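Local coordinates for protein RNA methyltransferase, TrmH family (Porphyromonas gingivalis, PDB 2I6D) that probably binds RNA and transfers methyl groups to it, as a knotted methyltransferase of the TrmH (SpoU) family, at residues 58-61 with 65-68. Numbering follows the deposited sequence.
Sequences VSTP and EVVE
V66 meets T60 and P61 through a single methyl group, and its side chain can be followed outward from the strand. CB lies on the side of the strand that faces the loop 58-61, and there the chain forks. One branch, CG1, stands anti to the backbone N (chi1 177°) and makes no close approach to the loop. That torsion sets the other branch, CG2, anti to the carbonyl carbon and beside the backbone N, where it reaches two carbons at once. V66 CG2 lies 4.0 Å from T60 CG2, methyl against methyl, the two side chains crossing at about a right angle; it also lies 4.2 Å from CD of P61, the proline and valine side chains lying at a slant to one another. Both are van der Waals contacts, and no hydrogen bond joins the segments.

The loop links helix 52-56 to strand 65-69, an edge strand of the four-stranded mixed sheet of what is probably an MRM3-like substrate-binding domain. Helix and loop together carry the chain from strand 45-51 to its parallel neighbour 65-69, a beta-alpha-beta crossover, and V66 also touches L55 of that helix.

A beta-branched valine suits an extended strand and offers a methyl close to the backbone. T60 is exposed: CG2 turns to the valine, while the hydroxyl OG1 leaves CB on the side remote from V66. The ring of P61 restricts its own phi, which probably limits the loop's flexibility, and its nitrogen has no hydrogen to donate; the ring also touches C45 and L48 of strand 45-51, and L40 of a loop.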
ATOM      1  N   VAL A  58     -23.165  -1.456  -7.619  1.00 33.14           N
ATOM      2  CA  VAL A  58     -22.382  -2.333  -6.746  1.00 34.74           C
ATOM      3  C   VAL A  58     -23.305  -3.287  -6.005  1.00 35.46           C
ATOM      4  O   VAL A  58     -24.426  -2.898  -5.630  1.00 35.03           O
ATOM      5  CB  VAL A  58     -21.526  -1.532  -5.724  1.00 35.98           C
ATOM      6  CG1 VAL A  58     -20.468  -0.689  -6.448  1.00 37.89           C
ATOM      7  CG2 VAL A  58     -22.383  -0.644  -4.881  1.00 35.45           C
ATOM      8  N   SER A  59     -22.854  -4.519  -5.767  1.00 36.30           N
ATOM      9  CA  SER A  59     -23.678  -5.431  -4.974  1.00 38.37           C
ATOM     10  C   SER A  59     -23.691  -4.928  -3.555  1.00 39.43           C
ATOM     11  O   SER A  59     -22.640  -4.642  -2.976  1.00 40.80           O
ATOM     12  CB  SER A  59     -23.260  -6.908  -5.066  1.00 38.22           C
ATOM     13  OG  SER A  59     -21.867  -7.051  -5.223  1.00 40.16           O
ATOM     14  N   THR A  60     -24.899  -4.743  -3.037  1.00 40.01           N
ATOM     15  CA  THR A  60     -25.116  -4.210  -1.712  1.00 40.71           C
ATOM     16  C   THR A  60     -24.304  -5.034  -0.727  1.00 40.66           C
ATOM     17  O   THR A  60     -24.395  -6.267  -0.724  1.00 40.37           O
ATOM     18  CB  THR A  60     -26.607  -4.258  -1.336  1.00 41.12           C
ATOM     19  OG1 THR A  60     -27.407  -4.125  -2.522  1.00 42.26           O
ATOM     20  CG2 THR A  60     -26.959  -3.146  -0.357  1.00 42.01           C
ATOM     21  N   PRO A  61     -23.478  -4.359   0.094  1.00 40.58           N
ATOM     22  CA  PRO A  61     -22.652  -5.063   1.073  1.00 40.42           C
ATOM     23  C   PRO A  61     -23.532  -5.721   2.125  1.00 39.95           C
ATOM     24  O   PRO A  61     -24.549  -5.147   2.532  1.00 39.26           O
ATOM     25  CB  PRO A  61     -21.839  -3.942   1.731  1.00 40.56           C
ATOM     26  CG  PRO A  61     -22.008  -2.736   0.860  1.00 41.12           C
ATOM     27  CD  PRO A  61     -23.307  -2.899   0.158  1.00 40.89           C
ATOM     28  N   GLU A  65     -24.480  -0.174   6.739  1.00 33.24           N
ATOM     29  CA  GLU A  65     -25.376   0.958   6.630  1.00 33.49           C
ATOM     30  C   GLU A  65     -25.232   1.625   5.250  1.00 32.20           C
ATOM     31  O   GLU A  65     -24.174   2.184   4.916  1.00 32.26           O
ATOM     32  CB  GLU A  65     -25.114   1.955   7.738  1.00 33.86           C
ATOM     33  CG  GLU A  65     -26.052   3.120   7.689  1.00 37.63           C
ATOM     34  CD  GLU A  65     -26.390   3.625   9.057  1.00 42.72           C
ATOM     35  OE1 GLU A  65     -27.515   4.141   9.211  1.00 44.29           O
ATOM     36  OE2 GLU A  65     -25.530   3.497   9.967  1.00 45.88           O
ATOM     37  N   VAL A  66     -26.302   1.548   4.463  1.00 30.91           N
ATOM     38  CA  VAL A  66     -26.322   2.066   3.109  1.00 30.26           C
ATOM     39  C   VAL A  66     -27.237   3.279   3.057  1.00 29.57           C
ATOM     40  O   VAL A  66     -28.407   3.200   3.460  1.00 28.64           O
ATOM     41  CB  VAL A  66     -26.795   0.983   2.113  1.00 31.02           C
ATOM     42  CG1 VAL A  66     -26.881   1.549   0.707  1.00 30.92           C
ATOM     43  CG2 VAL A  66     -25.841  -0.210   2.154  1.00 30.84           C
ATOM     44  N   VAL A  67     -26.701   4.412   2.606  1.00 28.26           N
ATOM     45  CA  VAL A  67     -27.488   5.658   2.578  1.00 28.49           C
ATOM     46  C   VAL A  67     -27.540   6.109   1.146  1.00 28.17           C
ATOM     47  O   VAL A  67     -26.500   6.375   0.565  1.00 27.54           O
ATOM     48  CB  VAL A  67     -26.887   6.803   3.447  1.00 28.12           C
ATOM     49  CG1 VAL A  67     -27.815   8.025   3.446  1.00 29.00           C
ATOM     50  CG2 VAL A  67     -26.626   6.351   4.903  1.00 30.77           C
ATOM     51  N   GLU A  68     -28.734   6.172   0.567  1.00 27.94           N
ATOM     52  CA  GLU A  68     -28.868   6.703  -0.781  1.00 29.35           C
ATOM     53  C   GLU A  68     -29.076   8.203  -0.666  1.00 29.36           C
ATOM     54  O   GLU A  68     -30.003   8.644   0.012  1.00 29.68           O
ATOM     55  CB  GLU A  68     -30.040   6.054  -1.535  1.00 29.41           C
ATOM     56  CG  GLU A  68     -30.293   6.631  -2.940  1.00 30.33           C
ATOM     57  CD  GLU A  68     -31.695   6.309  -3.481  1.00 31.79           C
ATOM     58  OE1 GLU A  68     -31.972   5.116  -3.723  1.00 35.16           O
ATOM     59  OE2 GLU A  68     -32.512   7.246  -3.681  1.00 35.52           O
TER